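PDB 2R47: uncharacterized protein MTH_862 from Methanothermobacter thermautotrophicus, which is of unknown function but belongs to the archaeal DUF2124 family, its mixed beta sheet being flanked by helices and continued into a second subunit. Local coordinates for residues V85-L90 against G117-G122; M121-M126 against C142-D147. All coordinates share one frame; numbering follows the deposited sequence.

Contact 1 (V85-L90 against G117-G122)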
ATOM      1  N   VAL A  85      -1.851  17.952 -13.656  1.00 17.51           N
ATOM      2  CA  VAL A  85      -2.556  17.822 -12.395  1.00 16.97           C
ATOM      3  C   VAL A  85      -2.389  19.075 -11.606  1.00 16.64           C
ATOM      4  O   VAL A  85      -1.443  19.834 -11.846  1.00 16.58           O
ATOM      5  CB  VAL A  85      -2.004  16.599 -11.585  1.00 16.62           C
ATOM      6  CG1 VAL A  85      -2.172  15.311 -12.399  1.00 18.46           C
ATOM      7  CG2 VAL A  85      -0.498  16.784 -11.292  1.00 18.33           C
ATOM      8  N   ASP A  86      -3.288  19.335 -10.667  1.00 17.67           N
ATOM      9  CA  ASP A  86      -3.088  20.503  -9.818  0.60 18.78           C
ATOM     10  C   ASP A  86      -2.378  20.167  -8.497  1.00 17.43           C
ATOM     11  O   ASP A  86      -1.957  21.056  -7.779  1.00 17.16           O
ATOM     12  CB  ASP A  86      -4.377  21.330  -9.651  0.60 20.32           C
ATOM     13  CG  ASP A  86      -5.521  20.511  -9.114  0.60 23.56           C
ATOM     14  OD1 ASP A  86      -5.333  19.927  -8.046  0.60 25.35           O
ATOM     15  OD2 ASP A  86      -6.599  20.444  -9.746  0.60 24.06           O
ATOM     16  N   VAL A  87      -2.221  18.874  -8.199  1.00 16.61           N
ATOM     17  CA  VAL A  87      -1.258  18.461  -7.141  1.00 16.48           C
ATOM     18  C   VAL A  87      -0.451  17.299  -7.699  1.00 15.41           C
ATOM     19  O   VAL A  87      -1.027  16.294  -8.169  1.00 15.86           O
ATOM     20  CB  VAL A  87      -1.933  17.949  -5.822  1.00 16.47           C
ATOM     21  CG1 VAL A  87      -0.847  17.500  -4.785  1.00 17.25           C
ATOM     22  CG2 VAL A  87      -2.797  19.050  -5.190  1.00 18.77           C
ATOM     23  N   LEU A  88       0.868  17.421  -7.650  1.00 14.95           N
ATOM     24  CA  LEU A  88       1.714  16.332  -8.066  1.00 14.85           C
ATOM     25  C   LEU A  88       2.351  15.762  -6.809  1.00 14.61           C
ATOM     26  O   LEU A  88       3.037  16.472  -6.100  1.00 14.80           O
ATOM     27  CB  LEU A  88       2.778  16.801  -9.059  1.00 16.15           C
ATOM     28  CG  LEU A  88       3.775  15.731  -9.543  1.00 15.69           C
ATOM     29  CD1 LEU A  88       3.150  14.450 -10.137  1.00 15.32           C
ATOM     30  CD2 LEU A  88       4.784  16.394 -10.530  1.00 15.00           C
ATOM     31  N   VAL A  89       2.137  14.464  -6.557  1.00 13.75           N
ATOM     32  CA  VAL A  89       2.652  13.823  -5.369  1.00 14.05           C
ATOM     33  C   VAL A  89       3.811  12.909  -5.799  1.00 13.45           C
ATOM     34  O   VAL A  89       3.618  11.891  -6.514  1.00 15.06           O
ATOM     35  CB  VAL A  89       1.523  12.990  -4.614  1.00 13.38           C
ATOM     36  CG1 VAL A  89       2.119  12.332  -3.325  1.00 15.10           C
ATOM     37  CG2 VAL A  89       0.245  13.868  -4.349  1.00 16.43           C
ATOM     38  N   LEU A  90       5.014  13.261  -5.373  1.00 12.73           N
ATOM     39  CA  LEU A  90       6.182  12.400  -5.608  1.00 13.88           C
ATOM     40  C   LEU A  90       6.233  11.364  -4.482  1.00 14.56           C
ATOM     41  O   LEU A  90       6.147  11.724  -3.288  1.00 16.16           O
ATOM     42  CB  LEU A  90       7.478  13.227  -5.585  1.00 13.79           C
ATOM     43  CG  LEU A  90       7.494  14.406  -6.585  1.00 14.85           C
ATOM     44  CD1 LEU A  90       8.925  15.148  -6.480  1.00 14.19           C
ATOM     45  CD2 LEU A  90       7.136  13.936  -7.998  1.00 14.47           C
ATOM     46  N   GLY A 117       1.102  27.108 -11.075  1.00 23.01           N
ATOM     47  CA  GLY A 117       0.409  27.413  -9.818  1.00 22.40           C
ATOM     48  C   GLY A 117      -0.041  26.217  -8.971  1.00 22.86           C
ATOM     49  O   GLY A 117      -0.683  26.405  -7.928  1.00 22.31           O
ATOM     50  N   GLY A 118       0.270  24.996  -9.413  1.00 21.62           N
ATOM     51  CA  GLY A 118      -0.166  23.789  -8.693  1.00 20.04           C
ATOM     52  C   GLY A 118       0.748  23.492  -7.501  1.00 20.29           C
ATOM     53  O   GLY A 118       1.724  24.197  -7.278  1.00 18.73           O
ATOM     54  N   GLU A 119       0.410  22.482  -6.700  1.00 18.87           N
ATOM     55  CA  GLU A 119       1.155  22.178  -5.484  0.60 19.90           C
ATOM     56  C   GLU A 119       2.052  20.967  -5.732  1.00 19.36           C
ATOM     57  O   GLU A 119       1.595  19.994  -6.345  1.00 19.75           O
ATOM     58  CB  GLU A 119       0.159  21.867  -4.370  0.60 20.11           C
ATOM     59  CG  GLU A 119       0.721  21.231  -3.112  0.60 22.11           C
ATOM     60  CD  GLU A 119      -0.278  21.211  -1.967  0.60 22.87           C
ATOM     61  OE1 GLU A 119      -1.031  22.194  -1.819  0.60 29.16           O
ATOM     62  OE2 GLU A 119      -0.314  20.225  -1.206  0.60 26.12           O
ATOM     63  N   LEU A 120       3.293  21.027  -5.239  1.00 18.27           N
ATOM     64  CA  LEU A 120       4.177  19.895  -5.297  1.00 17.09           C
ATOM     65  C   LEU A 120       4.191  19.267  -3.900  1.00 17.61           C
ATOM     66  O   LEU A 120       4.497  19.939  -2.904  1.00 17.24           O
ATOM     67  CB  LEU A 120       5.585  20.325  -5.695  1.00 17.53           C
ATOM     68  CG  LEU A 120       6.609  19.196  -5.792  1.00 14.66           C
ATOM     69  CD1 LEU A 120       6.110  18.199  -6.929  1.00 16.76           C
ATOM     70  CD2 LEU A 120       8.077  19.757  -5.959  1.00 17.48           C
ATOM     71  N   MET A 121       3.919  17.969  -3.840  1.00 16.97           N
ATOM     72  CA  MET A 121       3.950  17.243  -2.585  1.00 19.17           C
ATOM     73  C   MET A 121       4.838  16.006  -2.642  1.00 18.61           C
ATOM     74  O   MET A 121       5.111  15.475  -3.714  1.00 18.36           O
ATOM     75  CB  MET A 121       2.531  16.796  -2.210  1.00 18.32           C
ATOM     76  CG  MET A 121       1.646  17.952  -1.808  1.00 22.90           C
ATOM     77  SD  MET A 121       0.035  17.422  -1.176  1.00 25.98           S
ATOM     78  CE  MET A 121       0.470  15.904  -0.255  1.00 29.79           C
ATOM     79  N   GLY A 122       5.279  15.574  -1.468  1.00 17.68           N
ATOM     80  CA  GLY A 122       5.905  14.283  -1.318  1.00 18.67           C
ATOM     81  C   GLY A 122       5.230  13.427  -0.272  1.00 18.29           C
ATOM     82  O   GLY A 122       4.832  13.897   0.812  1.00 18.78           O
TER
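The flat groups here are the peptide units of two parallel strands, joined at their edges, with side chains standing off above and below. V87, V89, E119 and M121 line one face of the ribbon; L88, L90 and L120 line the other. Four backbone bonds alternate along the join. E119 N reaches D86 O at 3.0 Å from above the carbonyl plane, whereas L88 N meets E119 O nearly along the C=O axis, with 171° at the oxygen. M121 N then donates to L88 O at 2.9 Å and L90 N to M121 O at 2.8 Å. L88 and M121 thus spend both N-H and C=O on this one ladder, and the strands cross at only 24°. G122, with no side chain, brings its CA to 3.2 Å from L90 O.

The pair illustrates a beta-alpha-beta crossover: strand 88-91 leads through helix 103-113 to strand 118-125, and that helix covers the leucine face, V110 touching both L88 and L120. On this face L120 keeps CG anti to its backbone N, and the turn at chi2 (62°) carries CD1 back toward the neighbouring strand, 3.6 Å from L88 O and 4.1 Å from L90 CG, where the two side chains cross obliquely. On the other face V87 sets CG1 anti to its backbone N, and the thioether of M121 slants across it, SD lying 3.7 Å from V87 CG1. A bend about the CG-SD bond of M121 turns CE aside. E119, its chain extended through CG, runs alongside V87 and packs against R154 of the second subunit. The carboxylate of D86 turns from the join instead, OD2 accepting from the backbone N of both E27 and R28.

Contact 2 (M121-M126 against C142-D147)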
ATOM      1  N   MET A 121       3.919  17.969  -3.840  1.00 16.97           N
ATOM      2  CA  MET A 121       3.950  17.243  -2.585  1.00 19.17           C
ATOM      3  C   MET A 121       4.838  16.006  -2.642  1.00 18.61           C
ATOM      4  O   MET A 121       5.111  15.475  -3.714  1.00 18.36           O
ATOM      5  CB  MET A 121       2.531  16.796  -2.210  1.00 18.32           C
ATOM      6  CG  MET A 121       1.646  17.952  -1.808  1.00 22.90           C
ATOM      7  SD  MET A 121       0.035  17.422  -1.176  1.00 25.98           S
ATOM      8  CE  MET A 121       0.470  15.904  -0.255  1.00 29.79           C
ATOM      9  N   GLY A 122       5.279  15.574  -1.468  1.00 17.68           N
ATOM     10  CA  GLY A 122       5.905  14.283  -1.318  1.00 18.67           C
ATOM     11  C   GLY A 122       5.230  13.427  -0.272  1.00 18.29           C
ATOM     12  O   GLY A 122       4.832  13.897   0.812  1.00 18.78           O
ATOM     13  N   LEU A 123       5.148  12.146  -0.553  1.00 18.18           N
ATOM     14  CA  LEU A 123       4.589  11.227   0.408  1.00 18.64           C
ATOM     15  C   LEU A 123       5.646  10.144   0.509  1.00 18.35           C
ATOM     16  O   LEU A 123       5.982   9.515  -0.489  1.00 16.71           O
ATOM     17  CB  LEU A 123       3.307  10.664  -0.192  1.00 20.86           C
ATOM     18  CG  LEU A 123       2.161  10.123   0.615  1.00 24.62           C
ATOM     19  CD1 LEU A 123       1.617  11.219   1.525  1.00 28.77           C
ATOM     20  CD2 LEU A 123       1.060   9.688  -0.416  1.00 21.94           C
ATOM     21  N   CYS A 124       6.250   9.962   1.684  1.00 17.08           N
ATOM     22  CA  CYS A 124       7.315   8.968   1.772  1.00 17.46           C
ATOM     23  C   CYS A 124       7.326   8.285   3.152  1.00 17.04           C
ATOM     24  O   CYS A 124       6.537   8.624   4.034  1.00 14.45           O
ATOM     25  CB  CYS A 124       8.689   9.624   1.479  1.00 18.13           C
ATOM     26  SG  CYS A 124       9.160  10.927   2.648  1.00 20.31           S
ATOM     27  N   TYR A 125       8.215   7.302   3.297  1.00 17.29           N
ATOM     28  CA  TYR A 125       8.390   6.601   4.536  1.00 16.97           C
ATOM     29  C   TYR A 125       9.836   6.777   4.972  1.00 17.76           C
ATOM     30  O   TYR A 125      10.731   6.897   4.129  1.00 17.45           O
ATOM     31  CB  TYR A 125       8.038   5.122   4.406  1.00 17.27           C
ATOM     32  CG  TYR A 125       6.561   4.919   4.145  1.00 22.15           C
ATOM     33  CD1 TYR A 125       5.661   4.643   5.191  1.00 19.68           C
ATOM     34  CD2 TYR A 125       6.053   5.088   2.854  1.00 24.13           C
ATOM     35  CE1 TYR A 125       4.289   4.481   4.923  1.00 22.73           C
ATOM     36  CE2 TYR A 125       4.685   4.976   2.591  1.00 27.75           C
ATOM     37  CZ  TYR A 125       3.806   4.677   3.620  1.00 23.22           C
ATOM     38  OH  TYR A 125       2.467   4.569   3.272  1.00 23.03           O
ATOM     39  N   MET A 126      10.045   6.734   6.287  1.00 16.94           N
ATOM     40  CA  MET A 126      11.377   6.732   6.894  1.00 18.95           C
ATOM     41  C   MET A 126      12.202   7.938   6.456  1.00 19.34           C
ATOM     42  O   MET A 126      13.430   7.823   6.300  1.00 20.95           O
ATOM     43  CB  MET A 126      12.122   5.407   6.581  1.00 19.41           C
ATOM     44  CG  MET A 126      11.286   4.156   6.902  1.00 22.93           C
ATOM     45  SD  MET A 126      10.585   4.082   8.555  1.00 24.09           S
ATOM     46  CE  MET A 126      12.076   3.688   9.494  1.00 25.24           C
ATOM     47  N   CYS A 142       4.370  20.580   0.475  1.00 18.07           N
ATOM     48  CA  CYS A 142       3.941  19.827   1.650  1.00 17.43           C
ATOM     49  C   CYS A 142       4.568  18.444   1.529  1.00 16.99           C
ATOM     50  O   CYS A 142       4.591  17.895   0.435  1.00 17.41           O
ATOM     51  CB  CYS A 142       2.379  19.702   1.704  1.00 17.75           C
ATOM     52  SG  CYS A 142       1.696  18.538   2.963  1.00 20.70           S
ATOM     53  N   VAL A 143       5.046  17.875   2.635  1.00 16.21           N
ATOM     54  CA  VAL A 143       5.544  16.505   2.605  1.00 15.88           C
ATOM     55  C   VAL A 143       4.830  15.781   3.742  1.00 16.30           C
ATOM     56  O   VAL A 143       4.697  16.332   4.822  1.00 17.42           O
ATOM     57  CB  VAL A 143       7.126  16.410   2.793  1.00 16.71           C
ATOM     58  CG1 VAL A 143       7.560  14.943   3.122  1.00 16.12           C
ATOM     59  CG2 VAL A 143       7.827  16.901   1.503  1.00 18.94           C
ATOM     60  N   ILE A 144       4.371  14.564   3.501  1.00 14.61           N
ATOM     61  CA  ILE A 144       3.841  13.744   4.555  1.00 15.29           C
ATOM     62  C   ILE A 144       4.772  12.540   4.652  1.00 16.56           C
ATOM     63  O   ILE A 144       4.989  11.856   3.661  1.00 17.00           O
ATOM     64  CB  ILE A 144       2.407  13.273   4.204  1.00 14.45           C
ATOM     65  CG1 ILE A 144       1.468  14.495   4.172  1.00 13.65           C
ATOM     66  CG2 ILE A 144       1.922  12.274   5.283  1.00 15.07           C
ATOM     67  CD1 ILE A 144       0.168  14.265   3.413  1.00 14.53           C
ATOM     68  N   ASN A 145       5.397  12.373   5.813  1.00 16.84           N
ATOM     69  CA  ASN A 145       6.374  11.319   6.040  1.00 17.51           C
ATOM     70  C   ASN A 145       5.872  10.374   7.122  1.00 18.15           C
ATOM     71  O   ASN A 145       5.434  10.844   8.167  1.00 18.90           O
ATOM     72  CB  ASN A 145       7.714  11.919   6.473  1.00 17.83           C
ATOM     73  CG  ASN A 145       8.727  10.837   6.836  1.00 19.70           C
ATOM     74  OD1 ASN A 145       8.907   9.876   6.101  1.00 18.79           O
ATOM     75  ND2 ASN A 145       9.361  10.978   7.991  1.00 24.83           N
ATOM     76  N   ALA A 146       5.932   9.065   6.910  1.00 17.05           N
ATOM     77  CA  ALA A 146       5.530   8.151   7.997  1.00 17.88           C
ATOM     78  C   ALA A 146       6.659   7.201   8.377  1.00 18.21           C
ATOM     79  O   ALA A 146       7.449   6.804   7.497  1.00 18.40           O
ATOM     80  CB  ALA A 146       4.325   7.313   7.557  1.00 17.11           C
ATOM     81  N   ASP A 147       6.693   6.747   9.642  1.00 17.14           N
ATOM     82  CA  ASP A 147       7.653   5.741  10.013  1.00 19.33           C
ATOM     83  C   ASP A 147       6.894   4.486  10.346  1.00 19.75           C
ATOM     84  O   ASP A 147       5.803   4.551  10.894  1.00 19.62           O
ATOM     85  CB  ASP A 147       8.479   6.152  11.247  1.00 20.70           C
ATOM     86  CG  ASP A 147       9.353   7.371  10.983  1.00 24.91           C
ATOM     87  OD1 ASP A 147       9.700   7.659   9.836  1.00 28.75           O
ATOM     88  OD2 ASP A 147       9.660   8.080  11.936  1.00 34.36           O
TER
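Packing is tightest where L123 and I144 stand side by side on one face of the parallel pair. L123, with CG anti to its backbone N (chi1 -155°), pushes CD1 against I144 CB at 3.5 Å, shorter than usual van der Waals contact, while I144 CD1 also meets the methyl CE of M121 at 4.0 Å. Further along, Y125 rests CD1 on the methyl CB of A146 at 3.8 Å. On the other face C124 SG sits 3.6 Å from N145 OD1, an oxygen whose firm partner is the backbone N of D127. Five backbone bonds join the strands, the shortest from I144 N to G122 O at 2.8 Å. Toward M126 and D147 the contact loosens: both are partly exposed and cross obliquely, M126 SD 3.7 Å from D147 CA. R10 of the second subunit packs on M126, whose side chain lies about 3 Å from a sulfate, probably from the crystallisation liquor. The last rung, M126 N to A146 O at 2.9 Å, holds the chain as it leaves the strand. C142-D147 also pairs antiparallel with a strand of the second subunit, an intersubunit continuation of the sheet typical of dimers joined edge to edge.

Contacts 1 and 2 are successive joins in one sheet, their centres about 13 Å apart, with strand 118-125 between strands 88-91 and 142-154 and M121 and G122 belonging to both. Along the chain, 85-90 comes first, helix 103-113 follows, strand 118-125 serves both contacts in turn, and the short helices 128-131 and 134-137 precede 142-147. The seam between the contacts is itself bonded, L90 O probably accepting from L123 N at 2.9 Å, while V89 packs on L123. Together the pairs carry the parallel order from the buried middle of the sheet out to the strand where the second subunit joins, making fold core and dimer interface continuous.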